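Local coordinates for glyoxalase family protein (Bacillus cereus, PDB 1SS4), which is of unknown function but belongs to the glyoxalase superfamily and probably binds a metal ion, at residues 95-100 with 133-138; 12-17 with 71-76; 23-28 with 137-142. All coordinates share one frame; numbering follows the deposited sequence.

Overall arrangement
The first strand, 9-18, opens contact 2. Helix 22-32 follows directly and opens contact 3. Strand 71-79 then closes contact 2 while contact 3 is still open, so these two loops cross. Strand 95-103 opens contact 1 only after contact 2 has closed. Strand 131-137 closes contact 1, and the turn after it closes contact 3. The loop of contact 1 thus nests within that of contact 3, apart from the shared end R137 and G138. Contact 2 pairs strands of the first sheet. Contact 1 spans one face of the second sheet, and contact 3 joins the first helix to the second sheet's turn. V15 packs on V99 between contacts 1 and 2. Both also reach the second subunit.

Contact 1 of 3, residues 95-100 with 133-138; sequences GYLRVM and LCYIRG. With FMT (formic acid), chain F.
R98 crosses the ring of Y135 at about a right angle, near the hydroxyl end. Its NE lies 3.6 Å from Y135 OH, and its CD and NE both approach CE2 of the ring. The guanidinium and ring planes are 89° apart. CE2 lies at the guanidinium edge, in its plane. The R98 chain turns at chi2 (105°), which carries CD toward the ring. CB of the selenomethionine M100 sits over the centre of the guanidinium, 3.5 Å above its plane.

No direct hydrogen bond joins the two segments. A water accepts from R98 NH2 at 3.0 Å and makes a weak bond with Y135 OH. The other terminal nitrogen, NH1, bonds N14 OD1 of the second subunit. M100 bends at chi2 and chi3, and its CE meets L133 CD1 at 3.9 Å. The same methyl reaches the edge of the Y135 ring, 4.3 Å from CE2. L97 adds CD2 at 4.2 Å from Y135 OH.

The two strands are not sheet neighbours. Strand 143-149 lies between them, and L97, R98 and M100 also touch it. The contact thus spans one face of the sheet of the second beta-alpha-beta-beta-beta module. The side chain of M100 is about 5 Å from a bound citric acid, probably from the crystallisation liquor, which may mark a pocket. The chemistry is mainly van der Waals. The arginine is held here by packing and water, while its direct polar bond goes to the second subunit, so the contact is coupled to the dimer interface.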
ATOM      1  N   GLY A  95      -8.416   3.706   6.005  1.00 18.15           N
ATOM      2  CA  GLY A  95      -7.174   4.050   5.325  1.00 18.17           C
ATOM      3  C   GLY A  95      -6.317   2.824   5.003  1.00 19.05           C
ATOM      4  O   GLY A  95      -6.732   1.684   5.224  1.00 16.28           O
ATOM      5  N   TYR A  96      -5.131   3.063   4.446  1.00 17.93           N
ATOM      6  CA  TYR A  96      -4.224   1.964   4.086  1.00 17.37           C
ATOM      7  C   TYR A  96      -4.045   1.073   5.296  1.00 16.36           C
ATOM      8  O   TYR A  96      -3.808   1.555   6.403  1.00 16.44           O
ATOM      9  CB  TYR A  96      -2.876   2.514   3.624  1.00 16.73           C
ATOM     10  CG  TYR A  96      -2.941   3.112   2.239  1.00 19.85           C
ATOM     11  CD1 TYR A  96      -3.053   2.285   1.116  1.00 20.33           C
ATOM     12  CD2 TYR A  96      -2.904   4.495   2.046  1.00 19.37           C
ATOM     13  CE1 TYR A  96      -3.123   2.802  -0.143  1.00 20.82           C
ATOM     14  CE2 TYR A  96      -2.973   5.037   0.770  1.00 17.70           C
ATOM     15  CZ  TYR A  96      -3.082   4.180  -0.320  1.00 20.19           C
ATOM     16  OH  TYR A  96      -3.125   4.660  -1.594  1.00 17.95           O
ATOM     17  N   LEU A  97      -4.143  -0.236   5.084  1.00 16.77           N
ATOM     18  CA  LEU A  97      -4.041  -1.178   6.199  1.00 15.43           C
ATOM     19  C   LEU A  97      -2.763  -2.001   6.224  1.00 17.29           C
ATOM     20  O   LEU A  97      -1.964  -1.935   7.180  1.00 16.11           O
ATOM     21  CB  LEU A  97      -5.246  -2.137   6.176  1.00 15.72           C
ATOM     22  CG  LEU A  97      -5.280  -3.193   7.282  1.00 14.41           C
ATOM     23  CD1 LEU A  97      -5.355  -2.520   8.623  1.00 17.99           C
ATOM     24  CD2 LEU A  97      -6.493  -4.140   7.098  1.00 19.12           C
ATOM     25  N   ARG A  98      -2.566  -2.797   5.186  1.00 18.18           N
ATOM     26  CA  ARG A  98      -1.373  -3.623   5.166  1.00 19.30           C
ATOM     27  C   ARG A  98      -1.102  -4.173   3.788  1.00 19.25           C
ATOM     28  O   ARG A  98      -2.010  -4.284   2.969  1.00 21.96           O
ATOM     29  CB  ARG A  98      -1.571  -4.805   6.125  1.00 20.98           C
ATOM     30  CG  ARG A  98      -2.816  -5.671   5.777  1.00 22.75           C
ATOM     31  CD  ARG A  98      -2.401  -6.975   5.128  1.00 24.28           C
ATOM     32  NE  ARG A  98      -3.504  -7.748   4.553  1.00 24.22           N
ATOM     33  CZ  ARG A  98      -3.899  -7.647   3.290  1.00 21.82           C
ATOM     34  NH1 ARG A  98      -3.294  -6.791   2.470  1.00 22.83           N
ATOM     35  NH2 ARG A  98      -4.848  -8.443   2.821  1.00 22.51           N
ATOM     36  N   VAL A  99       0.160  -4.505   3.544  1.00 20.31           N
ATOM     37  CA  VAL A  99       0.517  -5.178   2.310  1.00 20.88           C
ATOM     38  C   VAL A  99       0.620  -6.653   2.746  1.00 22.25           C
ATOM     39  O   VAL A  99       1.066  -6.951   3.862  1.00 22.77           O
ATOM     40  CB  VAL A  99       1.863  -4.692   1.716  1.00 23.00           C
ATOM     41  CG1 VAL A  99       1.751  -3.200   1.345  1.00 23.68           C
ATOM     42  CG2 VAL A  99       2.990  -4.874   2.690  1.00 25.97           C
HETATM   43  N   MSE A 100       0.158  -7.557   1.879  1.00 20.00           N
HETATM   44  CA  MSE A 100       0.161  -9.004   2.128  1.00 24.54           C
HETATM   45  C   MSE A 100       1.211  -9.687   1.244  1.00 22.20           C
HETATM   46  O   MSE A 100       1.246  -9.466   0.035  1.00 24.63           O
HETATM   47  CB  MSE A 100      -1.234  -9.571   1.813  1.00 25.04           C
HETATM   48  CG  MSE A 100      -1.336 -11.095   1.703  1.00 31.93           C
HETATM   49 SE   MSE A 100      -1.177 -11.948   3.411  0.93 37.42          SE
HETATM   50  CE  MSE A 100      -2.873 -11.497   4.200  1.00 27.28           C
ATOM     51  N   LEU A 133      -2.175 -18.124   7.252  1.00 38.43           N
ATOM     52  CA  LEU A 133      -1.768 -16.725   7.256  1.00 36.80           C
ATOM     53  C   LEU A 133      -1.831 -16.060   8.622  1.00 34.79           C
ATOM     54  O   LEU A 133      -2.447 -16.576   9.554  1.00 34.66           O
ATOM     55  CB  LEU A 133      -2.635 -15.929   6.278  1.00 33.67           C
ATOM     56  CG  LEU A 133      -4.061 -15.639   6.744  1.00 34.83           C
ATOM     57  CD1 LEU A 133      -4.672 -14.565   5.855  1.00 32.33           C
ATOM     58  CD2 LEU A 133      -4.896 -16.921   6.723  1.00 36.07           C
ATOM     59  N   CYS A 134      -1.187 -14.898   8.718  1.00 31.78           N
ATOM     60  CA  CYS A 134      -1.158 -14.131   9.946  1.00 31.26           C
ATOM     61  C   CYS A 134      -0.855 -12.666   9.649  1.00 29.63           C
ATOM     62  O   CYS A 134      -0.506 -12.303   8.519  1.00 27.16           O
ATOM     63  CB  CYS A 134      -0.078 -14.667  10.886  1.00 32.24           C
ATOM     64  SG  CYS A 134       1.602 -14.433  10.262  1.00 34.78           S
ATOM     65  N   TYR A 135      -1.004 -11.845  10.679  1.00 26.76           N
ATOM     66  CA  TYR A 135      -0.695 -10.420  10.612  1.00 27.33           C
ATOM     67  C   TYR A 135       0.458 -10.247  11.577  1.00 29.54           C
ATOM     68  O   TYR A 135       0.464 -10.823  12.664  1.00 30.20           O
ATOM     69  CB  TYR A 135      -1.859  -9.554  11.096  1.00 24.57           C
ATOM     70  CG  TYR A 135      -2.895  -9.198  10.055  1.00 24.81           C
ATOM     71  CD1 TYR A 135      -3.868  -8.229  10.328  1.00 25.26           C
ATOM     72  CD2 TYR A 135      -2.924  -9.830   8.818  1.00 24.98           C
ATOM     73  CE1 TYR A 135      -4.838  -7.904   9.392  1.00 25.23           C
ATOM     74  CE2 TYR A 135      -3.893  -9.520   7.881  1.00 24.47           C
ATOM     75  CZ  TYR A 135      -4.848  -8.554   8.177  1.00 24.86           C
ATOM     76  OH  TYR A 135      -5.824  -8.277   7.258  1.00 27.47           O
ATOM     77  N   ILE A 136       1.426  -9.443  11.182  1.00 30.27           N
ATOM     78  CA  ILE A 136       2.597  -9.191  11.995  1.00 32.66           C
ATOM     79  C   ILE A 136       2.845  -7.706  12.038  1.00 32.46           C
ATOM     80  O   ILE A 136       2.636  -7.023  11.037  1.00 31.44           O
ATOM     81  CB  ILE A 136       3.847  -9.837  11.353  1.00 36.16           C
ATOM     82  CG1 ILE A 136       3.699 -11.355  11.353  1.00 38.02           C
ATOM     83  CG2 ILE A 136       5.113  -9.386  12.074  1.00 37.68           C
ATOM     84  CD1 ILE A 136       3.746 -11.950  12.728  1.00 42.64           C
ATOM     85  N   ARG A 137       3.269  -7.215  13.204  1.00 31.48           N
ATOM     86  CA  ARG A 137       3.653  -5.824  13.373  1.00 30.15           C
ATOM     87  C   ARG A 137       5.169  -5.911  13.175  1.00 30.51           C
ATOM     88  O   ARG A 137       5.891  -6.488  14.011  1.00 28.72           O
ATOM     89  CB  ARG A 137       3.337  -5.327  14.789  1.00 30.99           C
ATOM     90  CG  ARG A 137       1.856  -5.160  15.086  1.00 33.84           C
ATOM     91  CD  ARG A 137       1.452  -3.710  15.003  1.00 36.28           C
ATOM     92  NE  ARG A 137       0.003  -3.509  15.043  1.00 32.91           N
ATOM     93  CZ  ARG A 137      -0.618  -2.568  14.342  1.00 31.84           C
ATOM     94  NH1 ARG A 137       0.102  -1.773  13.565  1.00 27.84           N
ATOM     95  NH2 ARG A 137      -1.943  -2.415  14.419  1.00 24.59           N
ATOM     96  N   GLY A 138       5.652  -5.370  12.060  1.00 26.42           N
ATOM     97  CA  GLY A 138       7.069  -5.438  11.776  1.00 25.53           C
ATOM     98  C   GLY A 138       7.851  -4.218  12.204  1.00 26.27           C
ATOM     99  O   GLY A 138       7.617  -3.665  13.280  1.00 27.59           O
TER
HETATM  100  C   FMT F 403      -2.524  -4.749  17.197  0.95 41.61           C
HETATM  101  O1  FMT F 403      -1.254  -4.838  17.129  0.95 40.03           O
HETATM  102  O2  FMT F 403      -3.078  -4.867  16.054  0.95 41.11           O
HETATM  103  O   HOH W   1      -6.180 -10.448   4.639  1.00 37.67           O

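Contact 2 of 3, residues 12-17 with 71-76; sequences MDNVSI and RIELSR
N14 places CG between its backbone N and carbonyl carbon (chi1 65°), and E73 places CG anti to its backbone N (chi1 -175°). Both CG atoms lie on the same side of the strand pair, where N14 ND2 comes to 3.7 Å from E73 OE1. The amide and carboxylate planes are 46° apart. Within 12-17, ND2 donates to D13 OD2 at 2.9 Å. OD2 accepts through its anti lone pair, close to the N14 amide plane.

Strands 9-18 and 71-79 pair in parallel, the first and fourth of a beta-alpha-beta-beta-beta module of the VOC (glyoxalase) fold. V15 N bonds R71 O, E73 N bonds V15 O at 2.9 Å, I17 N bonds E73 O at 2.8 Å and S75 N bonds I17 O. On the opposite face V15 and I72 lie side by side, with their CG1 atoms 4.1 Å apart. I17 CD1 meets I72 CG2 at 3.9 Å. At the D13 end a water links D13 O to R71 NH1, while R71 NE forms a salt bridge with E37.

The N14 and E73 side faces R98 of the second subunit, which bonds N14 OD1, while F29 packs on I17 and I72 on the other side.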
HETATM    1  N   MSE A  12       0.949  -1.065 -11.261  1.00 22.36           N
HETATM    2  CA  MSE A  12       0.956  -0.387  -9.975  1.00 21.18           C
HETATM    3  C   MSE A  12       2.445  -0.431  -9.656  1.00 23.50           C
HETATM    4  O   MSE A  12       2.975  -1.484  -9.327  1.00 22.87           O
HETATM    5  CB  MSE A  12       0.164  -1.167  -8.927  1.00 21.80           C
HETATM    6  CG  MSE A  12       0.194  -0.478  -7.589  1.00 24.37           C
HETATM    7 SE   MSE A  12      -0.963  -1.407  -6.341  0.93 36.75          SE
HETATM    8  CE  MSE A  12       0.328  -2.706  -5.713  1.00 26.09           C
ATOM      9  N   ASP A  13       3.121   0.702  -9.792  1.00 22.78           N
ATOM     10  CA  ASP A  13       4.559   0.771  -9.578  1.00 23.83           C
ATOM     11  C   ASP A  13       5.052   0.394  -8.193  1.00 22.36           C
ATOM     12  O   ASP A  13       6.029  -0.346  -8.048  1.00 20.74           O
ATOM     13  CB  ASP A  13       5.061   2.170  -9.907  1.00 30.28           C
ATOM     14  CG  ASP A  13       6.529   2.185 -10.208  1.00 38.88           C
ATOM     15  OD1 ASP A  13       6.896   1.937 -11.387  1.00 40.81           O
ATOM     16  OD2 ASP A  13       7.322   2.416  -9.261  1.00 43.59           O
ATOM     17  N   ASN A  14       4.389   0.900  -7.166  1.00 21.19           N
ATOM     18  CA  ASN A  14       4.823   0.622  -5.806  1.00 22.64           C
ATOM     19  C   ASN A  14       3.839   1.183  -4.791  1.00 21.68           C
ATOM     20  O   ASN A  14       2.949   1.969  -5.134  1.00 23.59           O
ATOM     21  CB  ASN A  14       6.188   1.289  -5.551  1.00 21.23           C
ATOM     22  CG  ASN A  14       6.109   2.844  -5.596  1.00 25.23           C
ATOM     23  OD1 ASN A  14       5.587   3.479  -4.686  1.00 23.31           O
ATOM     24  ND2 ASN A  14       6.622   3.438  -6.671  1.00 23.53           N
ATOM     25  N   VAL A  15       4.008   0.753  -3.548  1.00 21.24           N
ATOM     26  CA  VAL A  15       3.240   1.299  -2.443  1.00 19.52           C
ATOM     27  C   VAL A  15       4.372   1.893  -1.619  1.00 20.31           C
ATOM     28  O   VAL A  15       5.441   1.295  -1.527  1.00 18.50           O
ATOM     29  CB  VAL A  15       2.515   0.222  -1.622  1.00 20.58           C
ATOM     30  CG1 VAL A  15       3.493  -0.854  -1.210  1.00 22.03           C
ATOM     31  CG2 VAL A  15       1.892   0.859  -0.390  1.00 16.34           C
ATOM     32  N   SER A  16       4.185   3.092  -1.074  1.00 18.99           N
ATOM     33  CA  SER A  16       5.259   3.690  -0.297  1.00 18.19           C
ATOM     34  C   SER A  16       4.877   3.812   1.143  1.00 19.82           C
ATOM     35  O   SER A  16       3.685   3.967   1.471  1.00 19.59           O
ATOM     36  CB  SER A  16       5.648   5.069  -0.832  1.00 20.77           C
ATOM     37  OG  SER A  16       4.597   5.996  -0.589  1.00 25.75           O
ATOM     38  N   ILE A  17       5.902   3.737   2.000  1.00 19.63           N
ATOM     39  CA  ILE A  17       5.730   3.827   3.450  1.00 21.43           C
ATOM     40  C   ILE A  17       6.729   4.882   3.960  1.00 21.38           C
ATOM     41  O   ILE A  17       7.891   4.875   3.556  1.00 22.70           O
ATOM     42  CB  ILE A  17       6.069   2.465   4.153  1.00 20.96           C
ATOM     43  CG1 ILE A  17       5.385   1.296   3.428  1.00 22.27           C
ATOM     44  CG2 ILE A  17       5.624   2.514   5.637  1.00 19.38           C
ATOM     45  CD1 ILE A  17       5.847  -0.095   3.908  1.00 22.50           C
ATOM     46  N   ARG A  71       6.914  -3.440  -5.865  1.00 24.22           N
ATOM     47  CA  ARG A  71       7.891  -2.626  -5.177  1.00 23.45           C
ATOM     48  C   ARG A  71       7.326  -1.902  -3.968  1.00 24.88           C
ATOM     49  O   ARG A  71       6.146  -1.540  -3.936  1.00 23.25           O
ATOM     50  CB  ARG A  71       8.483  -1.589  -6.140  1.00 24.61           C
ATOM     51  CG  ARG A  71       9.392  -2.164  -7.215  1.00 23.69           C
ATOM     52  CD  ARG A  71       9.704  -1.126  -8.307  1.00 28.35           C
ATOM     53  NE  ARG A  71      10.781  -1.612  -9.161  1.00 28.89           N
ATOM     54  CZ  ARG A  71      10.629  -2.516 -10.121  1.00 30.99           C
ATOM     55  NH1 ARG A  71       9.430  -3.028 -10.376  1.00 34.23           N
ATOM     56  NH2 ARG A  71      11.686  -2.936 -10.803  1.00 32.90           N
ATOM     57  N   ILE A  72       8.199  -1.688  -2.986  1.00 23.39           N
ATOM     58  CA  ILE A  72       7.860  -0.950  -1.779  1.00 22.11           C
ATOM     59  C   ILE A  72       8.856   0.204  -1.711  1.00 24.56           C
ATOM     60  O   ILE A  72      10.072   0.001  -1.683  1.00 24.44           O
ATOM     61  CB  ILE A  72       8.000  -1.800  -0.519  1.00 21.67           C
ATOM     62  CG1 ILE A  72       6.940  -2.887  -0.520  1.00 22.89           C
ATOM     63  CG2 ILE A  72       7.903  -0.917   0.737  1.00 20.29           C
ATOM     64  CD1 ILE A  72       7.250  -4.039   0.455  1.00 30.37           C
ATOM     65  N   GLU A  73       8.332   1.420  -1.711  1.00 22.44           N
ATOM     66  CA  GLU A  73       9.183   2.598  -1.626  1.00 23.38           C
ATOM     67  C   GLU A  73       9.193   3.042  -0.177  1.00 22.59           C
ATOM     68  O   GLU A  73       8.134   3.284   0.410  1.00 24.32           O
ATOM     69  CB  GLU A  73       8.633   3.733  -2.495  1.00 22.26           C
ATOM     70  CG  GLU A  73       9.541   4.955  -2.542  1.00 29.77           C
ATOM     71  CD  GLU A  73       9.018   6.057  -3.472  1.00 34.39           C
ATOM     72  OE1 GLU A  73       8.685   5.765  -4.643  1.00 39.30           O
ATOM     73  OE2 GLU A  73       8.944   7.220  -3.041  1.00 37.75           O
ATOM     74  N   LEU A  74      10.385   3.161   0.389  1.00 22.26           N
ATOM     75  CA  LEU A  74      10.539   3.594   1.766  1.00 22.13           C
ATOM     76  C   LEU A  74      11.061   5.028   1.746  1.00 24.89           C
ATOM     77  O   LEU A  74      12.013   5.344   1.014  1.00 22.79           O
ATOM     78  CB  LEU A  74      11.511   2.650   2.496  1.00 25.06           C
ATOM     79  CG  LEU A  74      11.088   1.176   2.507  1.00 23.75           C
ATOM     80  CD1 LEU A  74      12.224   0.302   3.030  1.00 27.66           C
ATOM     81  CD2 LEU A  74       9.826   0.980   3.377  1.00 23.66           C
ATOM     82  N   SER A  75      10.409   5.901   2.515  1.00 24.44           N
ATOM     83  CA  SER A  75      10.787   7.309   2.598  1.00 25.81           C
ATOM     84  C   SER A  75      11.017   7.754   4.039  1.00 25.25           C
ATOM     85  O   SER A  75      10.304   7.334   4.953  1.00 24.22           O
ATOM     86  CB  SER A  75       9.694   8.202   1.997  1.00 25.73           C
ATOM     87  OG  SER A  75       9.660   8.081   0.589  1.00 34.07           O
ATOM     88  N   ARG A  76      12.017   8.608   4.219  1.00 25.05           N
ATOM     89  CA  ARG A  76      12.344   9.183   5.521  1.00 28.67           C
ATOM     90  C   ARG A  76      12.481  10.693   5.317  1.00 27.58           C
ATOM     91  O   ARG A  76      13.296  11.146   4.505  1.00 27.29           O
ATOM     92  CB  ARG A  76      13.666   8.628   6.050  1.00 30.69           C
ATOM     93  CG  ARG A  76      14.055   9.217   7.395  1.00 39.57           C
ATOM     94  CD  ARG A  76      15.350   8.597   7.902  1.00 42.74           C
ATOM     95  NE  ARG A  76      16.501   8.922   7.058  1.00 45.59           N
ATOM     96  CZ  ARG A  76      17.190  10.058   7.138  1.00 47.79           C
ATOM     97  NH1 ARG A  76      16.848  10.988   8.025  1.00 47.91           N
ATOM     98  NH2 ARG A  76      18.231  10.258   6.340  1.00 47.63           N
TER
HETATM   99  O   HOH W   2       4.087  -2.819  -6.947  1.00 24.34           O
HETATM  100  O   HOH W   3       6.841  -2.333  -9.769  1.00 26.94           O

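Contact 3 of 3, residues 23-28 with 137-142; sequences DNAISF and RGVEGI. With FMT (formic acid), chain F.
E140 OE2 is gripped by two groups. A water donates to it at 2.6 Å, and the backbone N of S21 also bonds it. The same water accepts from N24 ND2 at 2.7 Å, which makes a water bridge between the helix and the turn. The other carboxylate oxygen, OE1, takes R87 in a salt bridge and E20 N in a hydrogen bond. The carboxylate thus ties the turn to E20 and S21, just before helix 22-32, and to R87.

V139 and F28 carry the apolar contact. V139 points at the helix and spreads its two methyls. CG1 touches F28 CD2 at 3.6 Å, and CG2 packs on CB of N24 and on the helix backbone there. A25 adds its CB on the CG1 side. F28 holds CG anti to its backbone N (chi1 178°), and its ring comes to lie against the turn. V139 N sits over the ring centre, 3.6 Å above the plane, and its N-H is directed at the ring. This buried N has no conventional partner, so the aromatic face probably satisfies it in part. G138 has no side chain, and its CA comes within 3.5 Å of F28 CZ.

The turn is braced from within. G138 N bonds I142 O, and G141 N bonds G138 O. R137 NH1 bonds G141 O at 2.9 Å, in the guanidinium plane. On another edge of that group R137 NE donates to O1 of a bound formic acid at 2.8 Å, and NH2 donates to O2; this molecule probably came from the crystallisation liquor.

The turn links strand 131-137 to strand 143-149 of the second sheet. It packs against one side of helix 22-32, while A25 and I26 of that helix lie on L74 of strand 71-79.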
ATOM      1  N   ASP A  23      17.377   2.793   7.469  1.00 29.97           N
ATOM      2  CA  ASP A  23      18.218   1.616   7.681  1.00 31.22           C
ATOM      3  C   ASP A  23      17.429   0.433   8.252  1.00 30.79           C
ATOM      4  O   ASP A  23      17.552  -0.692   7.760  1.00 30.64           O
ATOM      5  CB  ASP A  23      19.373   1.926   8.640  1.00 34.91           C
ATOM      6  CG  ASP A  23      20.448   2.785   8.012  1.00 36.38           C
ATOM      7  OD1 ASP A  23      20.542   2.817   6.770  1.00 38.45           O
ATOM      8  OD2 ASP A  23      21.211   3.421   8.768  1.00 39.54           O
ATOM      9  N   ASN A  24      16.636   0.673   9.296  1.00 29.29           N
ATOM     10  CA  ASN A  24      15.874  -0.417   9.908  1.00 27.57           C
ATOM     11  C   ASN A  24      14.781  -0.978   9.001  1.00 27.77           C
ATOM     12  O   ASN A  24      14.544  -2.196   8.976  1.00 25.41           O
ATOM     13  CB  ASN A  24      15.220   0.020  11.225  1.00 29.30           C
ATOM     14  CG  ASN A  24      16.222   0.270  12.329  1.00 32.42           C
ATOM     15  OD1 ASN A  24      17.337  -0.247  12.301  1.00 34.28           O
ATOM     16  ND2 ASN A  24      15.820   1.057  13.322  1.00 30.63           N
ATOM     17  N   ALA A  25      14.095  -0.096   8.279  1.00 25.71           N
ATOM     18  CA  ALA A  25      13.020  -0.540   7.381  1.00 23.76           C
ATOM     19  C   ALA A  25      13.603  -1.366   6.232  1.00 25.31           C
ATOM     20  O   ALA A  25      13.074  -2.418   5.888  1.00 26.24           O
ATOM     21  CB  ALA A  25      12.246   0.665   6.850  1.00 24.67           C
ATOM     22  N   ILE A  26      14.700  -0.895   5.646  1.00 26.40           N
ATOM     23  CA  ILE A  26      15.357  -1.642   4.573  1.00 28.72           C
ATOM     24  C   ILE A  26      15.707  -3.031   5.122  1.00 28.14           C
ATOM     25  O   ILE A  26      15.407  -4.048   4.507  1.00 27.40           O
ATOM     26  CB  ILE A  26      16.674  -0.946   4.098  1.00 28.07           C
ATOM     27  CG1 ILE A  26      16.346   0.377   3.403  1.00 30.24           C
ATOM     28  CG2 ILE A  26      17.440  -1.867   3.145  1.00 30.74           C
ATOM     29  CD1 ILE A  26      17.565   1.147   2.940  1.00 30.27           C
ATOM     30  N   SER A  27      16.325  -3.071   6.294  1.00 29.03           N
ATOM     31  CA  SER A  27      16.709  -4.353   6.882  1.00 30.18           C
ATOM     32  C   SER A  27      15.521  -5.305   7.026  1.00 29.88           C
ATOM     33  O   SER A  27      15.608  -6.488   6.695  1.00 30.82           O
ATOM     34  CB  SER A  27      17.360  -4.121   8.250  1.00 32.97           C
ATOM     35  OG  SER A  27      17.565  -5.349   8.925  1.00 35.88           O
ATOM     36  N   PHE A  28      14.405  -4.782   7.517  1.00 28.09           N
ATOM     37  CA  PHE A  28      13.203  -5.582   7.703  1.00 27.61           C
ATOM     38  C   PHE A  28      12.645  -6.162   6.400  1.00 26.36           C
ATOM     39  O   PHE A  28      12.356  -7.353   6.320  1.00 26.32           O
ATOM     40  CB  PHE A  28      12.119  -4.747   8.392  1.00 26.91           C
ATOM     41  CG  PHE A  28      10.825  -5.479   8.570  1.00 29.29           C
ATOM     42  CD1 PHE A  28      10.728  -6.528   9.484  1.00 29.00           C
ATOM     43  CD2 PHE A  28       9.713  -5.144   7.812  1.00 29.51           C
ATOM     44  CE1 PHE A  28       9.532  -7.232   9.635  1.00 29.33           C
ATOM     45  CE2 PHE A  28       8.511  -5.845   7.951  1.00 31.50           C
ATOM     46  CZ  PHE A  28       8.422  -6.888   8.863  1.00 31.38           C
ATOM     47  N   ARG A 137       3.269  -7.215  13.204  1.00 31.48           N
ATOM     48  CA  ARG A 137       3.653  -5.824  13.373  1.00 30.15           C
ATOM     49  C   ARG A 137       5.169  -5.911  13.175  1.00 30.51           C
ATOM     50  O   ARG A 137       5.891  -6.488  14.011  1.00 28.72           O
ATOM     51  CB  ARG A 137       3.337  -5.327  14.789  1.00 30.99           C
ATOM     52  CG  ARG A 137       1.856  -5.160  15.086  1.00 33.84           C
ATOM     53  CD  ARG A 137       1.452  -3.710  15.003  1.00 36.28           C
ATOM     54  NE  ARG A 137       0.003  -3.509  15.043  1.00 32.91           N
ATOM     55  CZ  ARG A 137      -0.618  -2.568  14.342  1.00 31.84           C
ATOM     56  NH1 ARG A 137       0.102  -1.773  13.565  1.00 27.84           N
ATOM     57  NH2 ARG A 137      -1.943  -2.415  14.419  1.00 24.59           N
ATOM     58  N   GLY A 138       5.652  -5.370  12.060  1.00 26.42           N
ATOM     59  CA  GLY A 138       7.069  -5.438  11.776  1.00 25.53           C
ATOM     60  C   GLY A 138       7.851  -4.218  12.204  1.00 26.27           C
ATOM     61  O   GLY A 138       7.617  -3.665  13.280  1.00 27.59           O
ATOM     62  N   VAL A 139       8.786  -3.795  11.357  1.00 26.23           N
ATOM     63  CA  VAL A 139       9.600  -2.628  11.656  1.00 25.02           C
ATOM     64  C   VAL A 139       8.724  -1.435  12.055  1.00 23.97           C
ATOM     65  O   VAL A 139       7.749  -1.101  11.379  1.00 23.80           O
ATOM     66  CB  VAL A 139      10.521  -2.257  10.466  1.00 25.62           C
ATOM     67  CG1 VAL A 139       9.690  -1.886   9.243  1.00 25.52           C
ATOM     68  CG2 VAL A 139      11.465  -1.121  10.876  1.00 25.89           C
ATOM     69  N   GLU A 140       9.058  -0.838  13.199  1.00 24.04           N
ATOM     70  CA  GLU A 140       8.324   0.304  13.715  1.00 25.02           C
ATOM     71  C   GLU A 140       6.815   0.067  13.842  1.00 26.02           C
ATOM     72  O   GLU A 140       6.010   0.994  13.668  1.00 28.37           O
ATOM     73  CB  GLU A 140       8.617   1.507  12.827  1.00 24.58           C
ATOM     74  CG  GLU A 140      10.061   1.998  12.956  1.00 26.92           C
ATOM     75  CD  GLU A 140      10.482   2.976  11.868  1.00 27.60           C
ATOM     76  OE1 GLU A 140       9.618   3.711  11.354  1.00 24.60           O
ATOM     77  OE2 GLU A 140      11.690   3.021  11.535  1.00 26.41           O
ATOM     78  N   GLY A 141       6.443  -1.170  14.156  1.00 24.00           N
ATOM     79  CA  GLY A 141       5.042  -1.538  14.322  1.00 27.17           C
ATOM     80  C   GLY A 141       4.178  -1.598  13.067  1.00 27.52           C
ATOM     81  O   GLY A 141       2.971  -1.839  13.157  1.00 27.88           O
ATOM     82  N   ILE A 142       4.785  -1.395  11.899  1.00 27.55           N
ATOM     83  CA  ILE A 142       4.043  -1.403  10.640  1.00 25.53           C
ATOM     84  C   ILE A 142       3.373  -2.751  10.353  1.00 25.09           C
ATOM     85  O   ILE A 142       4.008  -3.807  10.384  1.00 20.66           O
ATOM     86  CB  ILE A 142       4.980  -0.972   9.484  1.00 25.05           C
ATOM     87  CG1 ILE A 142       5.371   0.499   9.709  1.00 28.23           C
ATOM     88  CG2 ILE A 142       4.290  -1.141   8.109  1.00 22.88           C
ATOM     89  CD1 ILE A 142       6.524   0.989   8.860  1.00 27.55           C
TER
HETATM   90  C   FMT F 403      -2.524  -4.749  17.197  0.95 41.61           C
HETATM   91  O1  FMT F 403      -1.254  -4.838  17.129  0.95 40.03           O
HETATM   92  O2  FMT F 403      -3.078  -4.867  16.054  0.95 41.11           O
HETATM   93  O   HOH W   4      13.316   2.020  13.352  1.00 28.80           O